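Local coordinates for protein bifunctional enzyme IspD/IspF (Campylobacter jejuni, PDB 1W55) that catalyses two separate steps of the non-mevalonate isoprenoid pathway, transferring CMP from CTP to methylerythritol phosphate and cyclising the phosphorylated product to methylerythritol cyclodiphosphate with release of CMP, at residues A[103-106]-A[107-111]. Numbering follows the deposited sequence.
Sequences SKNL and FDRLI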
ATOM      1  N   SER A 103       9.643  21.807   3.152  1.00 45.69           N
ATOM      2  CA  SER A 103      10.411  21.010   2.189  1.00 46.97           C
ATOM      3  C   SER A 103      11.760  21.628   1.836  1.00 47.42           C
ATOM      4  O   SER A 103      11.945  22.847   1.928  1.00 47.74           O
ATOM      5  CB  SER A 103       9.600  20.817   0.904  1.00 46.89           C
ATOM      6  OG  SER A 103       9.766  21.935   0.047  1.00 46.42           O
ATOM      7  N   LYS A 104      12.690  20.776   1.414  1.00 48.03           N
ATOM      8  CA  LYS A 104      14.004  21.205   0.924  1.00 49.09           C
ATOM      9  C   LYS A 104      13.864  22.113  -0.298  1.00 48.80           C
ATOM     10  O   LYS A 104      14.667  23.034  -0.523  1.00 49.28           O
ATOM     11  CB  LYS A 104      14.847  19.971   0.575  1.00 49.18           C
ATOM     12  CG  LYS A 104      16.195  20.261  -0.074  1.00 49.69           C
ATOM     13  CD  LYS A 104      17.087  21.111   0.808  1.00 51.66           C
ATOM     14  CE  LYS A 104      18.459  21.261   0.183  1.00 56.96           C
ATOM     15  NZ  LYS A 104      19.500  21.068   1.224  1.00 60.08           N
ATOM     16  N   ASN A 105      12.826  21.834  -1.072  1.00 48.48           N
ATOM     17  CA  ASN A 105      12.472  22.593  -2.255  1.00 50.39           C
ATOM     18  C   ASN A 105      12.214  24.066  -1.936  1.00 49.52           C
ATOM     19  O   ASN A 105      12.819  24.949  -2.550  1.00 49.63           O
ATOM     20  CB  ASN A 105      11.229  21.959  -2.869  1.00 51.23           C
ATOM     21  CG  ASN A 105      10.985  22.406  -4.277  1.00 59.42           C
ATOM     22  OD1 ASN A 105      10.366  23.444  -4.509  1.00 64.17           O
ATOM     23  ND2 ASN A 105      11.441  21.604  -5.240  1.00 64.12           N
ATOM     24  N   LEU A 106      11.318  24.325  -0.981  1.00 47.97           N
ATOM     25  CA  LEU A 106      11.018  25.696  -0.569  1.00 46.40           C
ATOM     26  C   LEU A 106      12.268  26.374  -0.041  1.00 45.11           C
ATOM     27  O   LEU A 106      12.509  27.537  -0.341  1.00 45.25           O
ATOM     28  CB  LEU A 106       9.895  25.751   0.477  1.00 46.04           C
ATOM     29  CG  LEU A 106       9.582  27.108   1.119  1.00 44.40           C
ATOM     30  CD1 LEU A 106       9.131  28.129   0.068  1.00 45.52           C
ATOM     31  CD2 LEU A 106       8.517  26.954   2.206  1.00 47.66           C
ATOM     32  N   PHE A 107      13.061  25.639   0.731  1.00 44.63           N
ATOM     33  CA  PHE A 107      14.315  26.166   1.265  1.00 46.24           C
ATOM     34  C   PHE A 107      15.211  26.695   0.142  1.00 46.53           C
ATOM     35  O   PHE A 107      15.729  27.807   0.237  1.00 45.49           O
ATOM     36  CB  PHE A 107      15.050  25.108   2.098  1.00 44.68           C
ATOM     37  CG  PHE A 107      16.413  25.545   2.577  1.00 47.91           C
ATOM     38  CD1 PHE A 107      16.573  26.119   3.834  1.00 47.49           C
ATOM     39  CD2 PHE A 107      17.540  25.369   1.775  1.00 48.80           C
ATOM     40  CE1 PHE A 107      17.825  26.520   4.275  1.00 48.19           C
ATOM     41  CE2 PHE A 107      18.796  25.768   2.207  1.00 48.02           C
ATOM     42  CZ  PHE A 107      18.938  26.347   3.460  1.00 51.54           C
ATOM     43  N   ASP A 108      15.370  25.894  -0.916  1.00 48.31           N
ATOM     44  CA  ASP A 108      16.236  26.231  -2.052  1.00 48.63           C
ATOM     45  C   ASP A 108      15.735  27.473  -2.765  1.00 48.25           C
ATOM     46  O   ASP A 108      16.518  28.349  -3.133  1.00 47.84           O
ATOM     47  CB  ASP A 108      16.309  25.061  -3.046  1.00 49.91           C
ATOM     48  CG  ASP A 108      17.097  23.870  -2.504  1.00 52.01           C
ATOM     49  OD1 ASP A 108      18.016  24.066  -1.667  1.00 54.89           O
ATOM     50  OD2 ASP A 108      16.865  22.694  -2.865  1.00 56.49           O
ATOM     51  N   ARG A 109      14.421  27.544  -2.937  1.00 48.59           N
ATOM     52  CA  ARG A 109      13.773  28.692  -3.548  1.00 49.80           C
ATOM     53  C   ARG A 109      14.033  30.002  -2.790  1.00 50.68           C
ATOM     54  O   ARG A 109      14.141  31.065  -3.400  1.00 50.96           O
ATOM     55  CB  ARG A 109      12.283  28.439  -3.623  1.00 50.40           C
ATOM     56  CG  ARG A 109      11.852  27.678  -4.841  1.00 52.25           C
ATOM     57  CD  ARG A 109      10.457  28.070  -5.283  1.00 56.09           C
ATOM     58  NE  ARG A 109       9.458  27.881  -4.226  1.00 49.17           N
ATOM     59  CZ  ARG A 109       8.916  26.707  -3.931  1.00 52.32           C
ATOM     60  NH1 ARG A 109       9.285  25.624  -4.600  1.00 54.95           N
ATOM     61  NH2 ARG A 109       8.005  26.606  -2.971  1.00 50.59           N
ATOM     62  N   LEU A 110      14.121  29.925  -1.465  1.00 50.17           N
ATOM     63  CA  LEU A 110      14.430  31.099  -0.656  1.00 51.30           C
ATOM     64  C   LEU A 110      15.917  31.436  -0.762  1.00 52.53           C
ATOM     65  O   LEU A 110      16.300  32.600  -0.885  1.00 52.02           O
ATOM     66  CB  LEU A 110      14.064  30.855   0.812  1.00 50.40           C
ATOM     67  CG  LEU A 110      12.593  30.697   1.205  1.00 47.88           C
ATOM     68  CD1 LEU A 110      12.522  29.960   2.522  1.00 44.13           C
ATOM     69  CD2 LEU A 110      11.922  32.052   1.317  1.00 39.65           C
ATOM     70  N   ILE A 111      16.748  30.405  -0.699  1.00 54.37           N
ATOM     71  CA  ILE A 111      18.192  30.575  -0.741  1.00 58.59           C
ATOM     72  C   ILE A 111      18.683  31.143  -2.089  1.00 60.04           C
ATOM     73  O   ILE A 111      19.539  32.030  -2.115  1.00 59.79           O
ATOM     74  CB  ILE A 111      18.884  29.243  -0.340  1.00 58.64           C
ATOM     75  CG1 ILE A 111      19.315  29.300   1.130  1.00 59.98           C
ATOM     76  CG2 ILE A 111      20.051  28.885  -1.267  1.00 61.06           C
ATOM     77  CD1 ILE A 111      20.319  30.408   1.458  1.00 59.84           C
TER
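Arg-109 folds its guanidinium back over the helix turn before it, one face lying above Leu-106 CA, while its NH2 comes within 3.6 Å of Leu-106 CD1. Bends at chi2 and chi3 (-149° and -57°) steer the group there, where NH2 donates to the carbonyl of Glu-184 and the chain touches Val-183. Further round the helix, the aliphatic part of Lys-104 lies against the carboxylate of Asp-108, CE 3.4 Å from OD1. The two charges stay 4.4 Å apart (NZ to OD1), beyond a salt bridge, and the ammonium bonds instead to the carbonyl of Phe-44. On the inner side Leu-106 CG meets Leu-110 CD1 at 4.3 Å, and both leucines pack on Pro-122 of strand 119-124. The example is a helix N-terminus: Ser-103, the N-cap, accepts from Leu-106 N at OG (3.0 Å, 170°), an atom also hydrogen-bonded to Glu-186 OE1, and i to i+4 backbone bonds begin with Phe-107 N to Ser-103 O. The chemistry thus implies two kinds of attachment: leucines anchor helix 104-111 to the cytidylyltransferase sheet, whereas Lys-104 NZ and Arg-109 NH2 each reach a backbone carbonyl beyond the helix, tying its first turns to neighbouring backbone.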